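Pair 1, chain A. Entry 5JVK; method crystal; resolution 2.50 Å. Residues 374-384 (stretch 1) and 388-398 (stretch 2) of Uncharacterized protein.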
# COMPACT_ATOMS: atom_id res chain seq x y z
N PHE A 374 1.09 -1.52 4.92
CA PHE A 374 1.68 -0.56 3.99
C PHE A 374 2.22 -1.25 2.73
O PHE A 374 3.15 -2.04 2.81
CB PHE A 374 2.81 0.22 4.67
CG PHE A 374 2.34 1.14 5.75
CD1 PHE A 374 2.30 2.52 5.55
CD2 PHE A 374 1.94 0.65 6.99
CE1 PHE A 374 1.88 3.38 6.55
CE2 PHE A 374 1.51 1.50 8.00
CZ PHE A 374 1.48 2.87 7.78
N TRP A 375 1.63 -0.92 1.58
CA TRP A 375 2.09 -1.46 0.31
C TRP A 375 3.45 -0.88 -0.05
O TRP A 375 3.63 0.34 -0.01
CB TRP A 375 1.10 -1.15 -0.81
CG TRP A 375 1.57 -1.63 -2.16
CD1 TRP A 375 2.30 -0.92 -3.08
CD2 TRP A 375 1.36 -2.92 -2.73
NE1 TRP A 375 2.54 -1.70 -4.18
CE2 TRP A 375 1.98 -2.93 -4.00
CE3 TRP A 375 0.69 -4.07 -2.30
CZ2 TRP A 375 1.95 -4.04 -4.84
CZ3 TRP A 375 0.67 -5.18 -3.13
CH2 TRP A 375 1.29 -5.15 -4.39
N TYR A 376 4.40 -1.75 -0.41
CA TYR A 376 5.68 -1.32 -0.98
C TYR A 376 5.63 -1.53 -2.49
O TYR A 376 5.48 -2.67 -2.93
CB TYR A 376 6.87 -2.08 -0.38
CG TYR A 376 8.17 -1.45 -0.81
CD1 TYR A 376 8.72 -0.40 -0.09
CD2 TYR A 376 8.82 -1.87 -1.98
CE1 TYR A 376 9.90 0.21 -0.49
CE2 TYR A 376 10.00 -1.26 -2.39
CZ TYR A 376 10.53 -0.23 -1.65
OH TYR A 376 11.70 0.38 -2.05
N ASP A 377 5.72 -0.48 -3.31
CA ASP A 377 5.68 0.94 -2.92
C ASP A 377 4.80 1.70 -3.92
O ASP A 377 4.21 1.09 -4.81
CB ASP A 377 7.10 1.53 -2.81
CG ASP A 377 7.91 1.43 -4.10
OD1 ASP A 377 7.43 0.88 -5.12
OD2 ASP A 377 9.06 1.92 -4.09
N PHE A 378 4.69 3.02 -3.76
CA PHE A 378 3.73 3.80 -4.55
C PHE A 378 4.13 3.94 -6.01
O PHE A 378 3.33 3.68 -6.90
CB PHE A 378 3.50 5.19 -3.94
CG PHE A 378 2.39 5.94 -4.60
CD1 PHE A 378 2.64 7.09 -5.34
CD2 PHE A 378 1.08 5.46 -4.54
CE1 PHE A 378 1.61 7.77 -5.96
CE2 PHE A 378 0.05 6.13 -5.16
CZ PHE A 378 0.31 7.29 -5.87
N GLN A 379 5.38 4.35 -6.24
CA GLN A 379 5.88 4.60 -7.59
C GLN A 379 7.08 3.72 -7.89
O GLN A 379 7.89 3.46 -7.01
CB GLN A 379 6.25 6.08 -7.75
CG GLN A 379 6.69 6.46 -9.16
CD GLN A 379 6.63 7.95 -9.43
OE1 GLN A 379 6.82 8.77 -8.53
NE2 GLN A 379 6.37 8.31 -10.68
N ASN A 380 7.18 3.25 -9.14
CA ASN A 380 8.36 2.54 -9.63
C ASN A 380 9.62 3.37 -9.40
O ASN A 380 9.68 4.52 -9.82
CB ASN A 380 8.23 2.21 -11.13
CG ASN A 380 7.36 1.00 -11.41
OD1 ASN A 380 6.92 0.29 -10.50
ND2 ASN A 380 7.11 0.74 -12.69
N ASP A 381 10.61 2.78 -8.74
CA ASP A 381 11.86 3.48 -8.41
C ASP A 381 12.78 3.70 -9.62
O ASP A 381 13.74 4.45 -9.52
CB ASP A 381 12.63 2.73 -7.32
CG ASP A 381 11.88 2.69 -6.01
OD1 ASP A 381 11.97 3.66 -5.23
OD2 ASP A 381 11.20 1.68 -5.75
N GLY A 382 12.50 3.02 -10.74
CA GLY A 382 13.23 3.22 -11.99
C GLY A 382 12.54 2.61 -13.20
O GLY A 382 11.35 2.29 -13.15
N ASP A 383 13.29 2.45 -14.29
CA ASP A 383 12.77 1.97 -15.59
C ASP A 383 13.25 0.57 -16.01
O ASP A 383 12.65 -0.03 -16.90
CB ASP A 383 13.15 2.95 -16.70
CG ASP A 383 12.52 4.32 -16.51
OD1 ASP A 383 11.67 4.49 -15.62
OD2 ASP A 383 12.90 5.25 -17.28
N THR A 384 14.34 0.09 -15.42
CA THR A 384 14.88 -1.23 -15.71
C THR A 384 13.85 -2.35 -15.46
O THR A 384 13.43 -2.56 -14.33
CB THR A 384 16.15 -1.50 -14.86
OG1 THR A 384 17.06 -0.40 -15.02
CG2 THR A 384 16.84 -2.79 -15.28
N ILE A 388 14.08 -5.88 -9.84
CA ILE A 388 12.85 -6.02 -9.05
C ILE A 388 12.48 -4.75 -8.27
O ILE A 388 11.31 -4.43 -8.13
CB ILE A 388 12.85 -7.24 -8.08
CG1 ILE A 388 13.92 -7.12 -6.97
CG2 ILE A 388 13.03 -8.55 -8.84
CD1 ILE A 388 13.75 -8.16 -5.88
N GLU A 389 13.50 -4.03 -7.79
CA GLU A 389 13.30 -2.83 -6.97
C GLU A 389 12.73 -1.65 -7.76
O GLU A 389 12.18 -0.73 -7.17
CB GLU A 389 14.62 -2.42 -6.30
CG GLU A 389 15.22 -3.46 -5.34
CD GLU A 389 14.39 -3.71 -4.08
OE1 GLU A 389 13.53 -2.87 -3.72
OE2 GLU A 389 14.60 -4.76 -3.44
N HIS A 390 12.84 -1.69 -9.09
CA HIS A 390 12.25 -0.68 -9.98
C HIS A 390 10.82 -1.01 -10.44
O HIS A 390 10.28 -0.28 -11.28
CB HIS A 390 13.13 -0.51 -11.23
CG HIS A 390 14.47 0.11 -10.96
ND1 HIS A 390 15.34 0.46 -11.97
CD2 HIS A 390 15.07 0.48 -9.80
CE1 HIS A 390 16.43 1.00 -11.44
NE2 HIS A 390 16.29 1.02 -10.13
N ASN A 391 10.22 -2.08 -9.92
CA ASN A 391 8.92 -2.56 -10.42
C ASN A 391 7.87 -2.88 -9.34
O ASN A 391 6.86 -3.52 -9.64
CB ASN A 391 9.16 -3.76 -11.34
CG ASN A 391 9.89 -3.39 -12.61
OD1 ASN A 391 11.08 -3.67 -12.77
ND2 ASN A 391 9.19 -2.72 -13.51
N PHE A 392 8.08 -2.41 -8.11
CA PHE A 392 7.10 -2.59 -7.02
C PHE A 392 5.95 -1.58 -7.04
O PHE A 392 5.02 -1.69 -6.23
CB PHE A 392 7.79 -2.52 -5.64
CG PHE A 392 8.45 -3.79 -5.22
CD1 PHE A 392 7.71 -4.81 -4.63
CD2 PHE A 392 9.82 -3.97 -5.38
CE1 PHE A 392 8.32 -5.99 -4.22
CE2 PHE A 392 10.44 -5.15 -4.97
CZ PHE A 392 9.68 -6.16 -4.39
N GLY A 393 5.99 -0.60 -7.94
CA GLY A 393 5.07 0.54 -7.91
C GLY A 393 3.64 0.29 -8.36
O GLY A 393 3.35 -0.67 -9.07
N LEU A 394 2.75 1.18 -7.91
CA LEU A 394 1.40 1.31 -8.45
C LEU A 394 1.40 2.23 -9.67
O LEU A 394 0.60 2.06 -10.59
CB LEU A 394 0.44 1.86 -7.39
CG LEU A 394 0.42 1.15 -6.03
CD1 LEU A 394 -0.57 1.83 -5.09
CD2 LEU A 394 0.10 -0.33 -6.16
N LEU A 395 2.29 3.22 -9.66
CA LEU A 395 2.55 4.08 -10.81
C LEU A 395 3.92 3.78 -11.38
O LEU A 395 4.81 3.33 -10.66
CB LEU A 395 2.50 5.56 -10.40
CG LEU A 395 1.26 6.06 -9.67
CD1 LEU A 395 1.45 7.52 -9.30
CD2 LEU A 395 0.01 5.88 -10.52
N ARG A 396 4.09 4.05 -12.67
CA ARG A 396 5.40 3.98 -13.32
C ARG A 396 6.17 5.26 -13.03
O ARG A 396 5.63 6.20 -12.44
CB ARG A 396 5.23 3.81 -14.83
CG ARG A 396 4.45 2.57 -15.21
CD ARG A 396 4.68 2.18 -16.66
NE ARG A 396 4.17 0.84 -16.93
CZ ARG A 396 2.89 0.53 -17.19
NH1 ARG A 396 1.94 1.47 -17.23
NH2 ARG A 396 2.56 -0.75 -17.41
N SER A 397 7.44 5.30 -13.44
CA SER A 397 8.30 6.48 -13.23
C SER A 397 7.73 7.77 -13.85
O SER A 397 7.93 8.85 -13.31
CB SER A 397 9.71 6.22 -13.76
OG SER A 397 9.70 6.09 -15.17
N ASP A 398 7.02 7.63 -14.97
CA ASP A 398 6.35 8.77 -15.64
C ASP A 398 4.94 9.08 -15.09
O ASP A 398 4.16 9.76 -15.76
CB ASP A 398 6.31 8.56 -17.17
CG ASP A 398 5.50 7.34 -17.59
OD1 ASP A 398 5.56 6.99 -18.79
OD2 ASP A 398 4.82 6.72 -16.75
O HOH W 1 12.61 -0.38 -4.34
O HOH W 2 8.62 2.81 -14.31
O HOH W 3 9.35 0.05 -7.27

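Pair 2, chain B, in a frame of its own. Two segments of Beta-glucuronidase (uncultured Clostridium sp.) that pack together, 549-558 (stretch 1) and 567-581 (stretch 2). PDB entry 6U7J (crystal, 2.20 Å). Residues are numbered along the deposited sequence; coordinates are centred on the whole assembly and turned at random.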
# COMPACT_ATOMS: atom_id res chain seq x y z
N HIS B 549 -12.03 -26.06 -1.43
CA HIS B 549 -12.57 -24.73 -1.20
C HIS B 549 -11.46 -23.93 -0.53
O HIS B 549 -11.05 -24.25 0.59
CB HIS B 549 -13.84 -24.76 -0.34
CG HIS B 549 -15.10 -24.88 -1.15
ND1 HIS B 549 -16.35 -24.64 -0.62
CD2 HIS B 549 -15.31 -25.23 -2.44
CE1 HIS B 549 -17.27 -24.81 -1.55
NE2 HIS B 549 -16.66 -25.17 -2.67
N ILE B 550 -10.93 -22.95 -1.26
CA ILE B 550 -9.92 -22.06 -0.71
C ILE B 550 -10.59 -21.17 0.33
O ILE B 550 -11.74 -20.78 0.16
CB ILE B 550 -9.29 -21.23 -1.84
CG1 ILE B 550 -8.45 -22.13 -2.76
CG2 ILE B 550 -8.40 -20.12 -1.28
CD1 ILE B 550 -8.13 -21.49 -4.09
N TRP B 551 -9.90 -20.90 1.43
CA TRP B 551 -10.53 -20.07 2.44
C TRP B 551 -10.27 -18.60 2.18
O TRP B 551 -9.13 -18.17 1.98
CB TRP B 551 -10.12 -20.38 3.87
CG TRP B 551 -10.79 -19.38 4.82
CD1 TRP B 551 -10.16 -18.49 5.64
CD2 TRP B 551 -12.20 -19.15 4.98
NE1 TRP B 551 -11.10 -17.74 6.33
CE2 TRP B 551 -12.35 -18.13 5.95
CE3 TRP B 551 -13.35 -19.74 4.44
CZ2 TRP B 551 -13.60 -17.68 6.38
CZ3 TRP B 551 -14.61 -19.28 4.86
CH2 TRP B 551 -14.72 -18.26 5.82
N ALA B 552 -11.37 -17.86 2.26
CA ALA B 552 -11.55 -16.45 2.01
C ALA B 552 -11.58 -16.25 0.51
O ALA B 552 -10.55 -16.25 -0.18
CB ALA B 552 -10.50 -15.63 2.73
N PHE B 553 -12.81 -16.22 0.00
CA PHE B 553 -13.11 -15.54 -1.25
C PHE B 553 -12.54 -14.13 -1.24
O PHE B 553 -11.83 -13.73 -2.16
CB PHE B 553 -14.64 -15.53 -1.44
CG PHE B 553 -15.08 -14.79 -2.66
CD1 PHE B 553 -15.67 -13.54 -2.54
CD2 PHE B 553 -14.92 -15.36 -3.92
CE1 PHE B 553 -16.08 -12.85 -3.67
CE2 PHE B 553 -15.32 -14.67 -5.06
CZ PHE B 553 -15.91 -13.42 -4.94
N ALA B 554 -12.84 -13.37 -0.18
CA ALA B 554 -12.45 -11.97 -0.07
C ALA B 554 -12.02 -11.65 1.36
O ALA B 554 -12.55 -12.21 2.32
CB ALA B 554 -13.60 -11.01 -0.47
N ASP B 555 -11.04 -10.75 1.48
CA ASP B 555 -10.68 -10.19 2.78
C ASP B 555 -11.95 -9.74 3.49
O ASP B 555 -12.84 -9.16 2.87
CB ASP B 555 -9.70 -9.01 2.59
CG ASP B 555 -8.34 -9.44 1.96
OD1 ASP B 555 -8.01 -10.63 1.95
OD2 ASP B 555 -7.59 -8.56 1.46
N PHE B 556 -12.06 -10.03 4.79
CA PHE B 556 -13.26 -9.71 5.56
C PHE B 556 -12.87 -9.29 6.97
O PHE B 556 -11.75 -9.54 7.43
CB PHE B 556 -14.25 -10.88 5.62
CG PHE B 556 -13.69 -12.10 6.30
CD1 PHE B 556 -13.86 -12.29 7.68
CD2 PHE B 556 -13.02 -13.08 5.56
CE1 PHE B 556 -13.34 -13.42 8.31
CE2 PHE B 556 -12.50 -14.22 6.18
CZ PHE B 556 -12.66 -14.39 7.55
N MET B 557 -13.81 -8.68 7.69
CA MET B 557 -13.50 -8.11 8.99
C MET B 557 -13.59 -9.17 10.07
O MET B 557 -14.40 -10.09 10.00
CB MET B 557 -14.44 -6.95 9.34
CG MET B 557 -13.78 -5.58 9.21
SD MET B 557 -12.32 -5.29 10.24
CE MET B 557 -13.04 -5.09 11.86
N THR B 558 -12.74 -9.01 11.09
CA THR B 558 -12.71 -9.90 12.25
C THR B 558 -12.69 -9.07 13.53
O THR B 558 -12.37 -7.88 13.52
CB THR B 558 -11.46 -10.80 12.27
OG1 THR B 558 -10.31 -9.98 12.53
CG2 THR B 558 -11.26 -11.54 10.96
N GLY B 567 -8.39 -7.21 9.98
CA GLY B 567 -9.27 -8.30 9.64
C GLY B 567 -8.52 -9.50 9.07
O GLY B 567 -7.30 -9.66 9.24
N ASN B 568 -9.27 -10.36 8.39
CA ASN B 568 -8.71 -11.57 7.81
C ASN B 568 -8.27 -11.27 6.38
O ASN B 568 -9.08 -10.80 5.56
CB ASN B 568 -9.72 -12.71 7.85
CG ASN B 568 -9.12 -14.03 7.42
OD1 ASN B 568 -8.51 -14.14 6.35
ND2 ASN B 568 -9.28 -15.05 8.26
N LYS B 569 -7.00 -11.52 6.09
CA LYS B 569 -6.41 -11.20 4.79
C LYS B 569 -6.17 -12.44 3.93
O LYS B 569 -5.40 -12.38 2.96
CB LYS B 569 -5.10 -10.43 4.99
CG LYS B 569 -5.28 -8.96 5.43
CD LYS B 569 -6.28 -8.25 4.52
CE LYS B 569 -6.15 -6.74 4.63
NZ LYS B 569 -7.08 -6.23 5.67
N LYS B 570 -6.82 -13.57 4.26
CA LYS B 570 -6.69 -14.77 3.43
C LYS B 570 -7.50 -14.70 2.15
O LYS B 570 -7.48 -15.66 1.37
CB LYS B 570 -7.10 -16.03 4.21
CG LYS B 570 -6.30 -16.28 5.49
CD LYS B 570 -6.41 -17.74 5.91
CE LYS B 570 -5.53 -18.03 7.11
NZ LYS B 570 -5.90 -17.13 8.23
N GLY B 571 -8.22 -13.61 1.91
CA GLY B 571 -8.95 -13.44 0.66
C GLY B 571 -8.09 -13.66 -0.58
O GLY B 571 -6.92 -13.25 -0.63
N ILE B 572 -8.66 -14.37 -1.56
CA ILE B 572 -8.09 -14.42 -2.90
C ILE B 572 -8.36 -13.10 -3.61
O ILE B 572 -7.57 -12.66 -4.46
CB ILE B 572 -8.66 -15.63 -3.68
CG1 ILE B 572 -7.99 -16.93 -3.23
CG2 ILE B 572 -8.46 -15.50 -5.16
CD1 ILE B 572 -6.48 -16.82 -3.00
N PHE B 573 -9.46 -12.44 -3.25
CA PHE B 573 -9.78 -11.09 -3.68
C PHE B 573 -9.70 -10.12 -2.50
O PHE B 573 -9.81 -10.52 -1.33
CB PHE B 573 -11.18 -11.05 -4.31
CG PHE B 573 -11.32 -11.90 -5.54
CD1 PHE B 573 -10.97 -11.41 -6.79
CD2 PHE B 573 -11.82 -13.20 -5.45
CE1 PHE B 573 -11.10 -12.21 -7.94
CE2 PHE B 573 -11.97 -14.00 -6.58
CZ PHE B 573 -11.60 -13.50 -7.83
N THR B 574 -9.50 -8.84 -2.79
CA THR B 574 -9.54 -7.86 -1.71
C THR B 574 -10.97 -7.68 -1.23
O THR B 574 -11.93 -8.20 -1.83
CB THR B 574 -8.97 -6.53 -2.18
OG1 THR B 574 -9.85 -5.96 -3.16
CG2 THR B 574 -7.55 -6.72 -2.79
N ARG B 575 -11.14 -6.92 -0.14
CA ARG B 575 -12.49 -6.63 0.34
C ARG B 575 -13.27 -5.88 -0.72
O ARG B 575 -14.50 -5.99 -0.79
CB ARG B 575 -12.46 -5.84 1.65
CG ARG B 575 -13.79 -5.87 2.44
CD ARG B 575 -13.57 -5.42 3.87
NE ARG B 575 -14.67 -5.73 4.79
CZ ARG B 575 -15.08 -4.94 5.77
NH1 ARG B 575 -14.51 -3.75 5.95
NH2 ARG B 575 -16.07 -5.33 6.56
N GLU B 576 -12.57 -5.15 -1.59
CA GLU B 576 -13.19 -4.39 -2.66
C GLU B 576 -13.27 -5.18 -3.97
O GLU B 576 -13.48 -4.58 -5.03
CB GLU B 576 -12.44 -3.07 -2.83
CG GLU B 576 -12.47 -2.17 -1.56
CD GLU B 576 -11.48 -2.61 -0.48
OE1 GLU B 576 -10.44 -3.25 -0.83
OE2 GLU B 576 -11.72 -2.33 0.71
N ARG B 577 -13.09 -6.49 -3.90
CA ARG B 577 -13.39 -7.41 -5.02
C ARG B 577 -12.41 -7.22 -6.18
O ARG B 577 -12.81 -7.22 -7.35
CB ARG B 577 -14.84 -7.28 -5.51
CG ARG B 577 -15.99 -7.55 -4.48
CD ARG B 577 -15.59 -8.30 -3.22
NE ARG B 577 -16.72 -8.97 -2.58
CZ ARG B 577 -16.95 -9.00 -1.26
NH1 ARG B 577 -16.13 -8.38 -0.40
NH2 ARG B 577 -18.00 -9.65 -0.79
N GLN B 578 -11.13 -7.07 -5.87
CA GLN B 578 -10.09 -7.10 -6.89
C GLN B 578 -9.10 -8.22 -6.57
O GLN B 578 -8.78 -8.44 -5.40
CB GLN B 578 -9.36 -5.75 -6.99
CG GLN B 578 -10.26 -4.53 -7.25
CD GLN B 578 -11.04 -4.62 -8.56
OE1 GLN B 578 -10.74 -5.45 -9.43
NE2 GLN B 578 -12.06 -3.78 -8.70
N PRO B 579 -8.59 -8.91 -7.59
CA PRO B 579 -7.75 -10.10 -7.35
C PRO B 579 -6.33 -9.77 -6.92
O PRO B 579 -5.71 -8.84 -7.42
CB PRO B 579 -7.73 -10.78 -8.72
CG PRO B 579 -7.74 -9.60 -9.67
CD PRO B 579 -8.73 -8.62 -9.03
N LYS B 580 -5.78 -10.60 -6.01
CA LYS B 580 -4.35 -10.66 -5.79
C LYS B 580 -3.74 -11.64 -6.81
O LYS B 580 -4.47 -12.28 -7.57
CB LYS B 580 -4.06 -11.07 -4.34
CG LYS B 580 -5.03 -10.42 -3.32
CD LYS B 580 -4.72 -10.80 -1.85
CE LYS B 580 -5.81 -10.27 -0.91
NZ LYS B 580 -5.67 -10.75 0.49
N THR B 581 -2.41 -11.80 -6.81
CA THR B 581 -1.76 -12.59 -7.86
C THR B 581 -2.26 -14.03 -7.90
O THR B 581 -2.48 -14.58 -8.98
CB THR B 581 -0.23 -12.59 -7.70
OG1 THR B 581 0.12 -13.16 -6.43
CG2 THR B 581 0.33 -11.21 -7.78
O HOH W 4 -15.57 -9.40 2.23
O HOH W 5 -8.86 -6.07 1.55

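In both pairs, a chain leaving a strand runs as loop beside a second segment of the same chain, mostly loop in pair 1 and without regular structure in pair 2. The N, CA and C atoms of 14 central residues superpose with an RMSD of 0.6 Å. Each pair has a backbone bridge at the same place: A:Gln379 with A:Leu395, and B:Ala554 with B:Phe573.

The hydrogen bonds of this bridge match. In pair 1, A:Leu395 N donates to A:Phe378 O at 3.0 Å, and A:Asn380 N donates to A:Leu395 O at 2.8 Å. In pair 2, B:Phe573 N donates to B:Phe553 O at 2.9 Å, and B:Asp555 N donates to B:Phe573 O at 3.1 Å. The amide before it sits near two successive carbonyls in both pairs. A:Leu394 N donates to A:Phe378 O at 2.8 Å. B:Ile572 N donates to B:Ala552 O at 3.0 Å.

A:Gly393 matches B:Gly571. The backbones are too close here for a side chain. An ideal CB would lie 2.2 Å from A:Asn380 N in pair 1 and 2.1 Å from B:Asp555 N in pair 2.

A:Asn380 and B:Asp555 match almost exactly, and both point toward the other stretch. A:Asn380 OD1 accepts from A:Gly393 N at 2.9 Å. B:Asp555 OD1 lies 3.0 Å from B:Gly571 N and also forms a salt bridge with B:Lys580 NZ at 2.8 Å.

Aromatic residues A:Phe378 and B:Phe553 also match. A:Phe378 CE1 packs on A:Leu395 CD1 at 3.4 Å. In pair 2 the leucine position holds a second aromatic, and B:Phe553 CE2 meets B:Phe573 CE2 at 3.7 Å, with the ring planes at 47°.

A:Tyr376 and B:Trp551 match, as do A:Phe392 and B:Lys570. The tyrosine turns its edge toward the face of A:Phe392, with A:Tyr376 CD2 3.8 Å from A:Phe392 CG. In pair 2 the aliphatic part of the lysine fills this place, with B:Lys570 CD 3.8 Å from B:Trp551 CD1 at the ring edge.

At the next matched pair, A:Trp375 NE1 donates to A:Phe392 O at 3.2 Å, and A:Leu394 CD2 lies over its ring. B:Ile550 offers only apolar contact, with B:Ile550 CG2 3.8 Å from B:Ile572 CG1.

The first stretches end differently. A:Gly382 CA sits over the A:His390 ring, 3.6 Å from its centroid. In pair 2, B:Asn568 CB lies over the B:Phe556 ring, 3.6 Å from its centroid, while the backbones of these two residues form an antiparallel hydrogen-bonded pair.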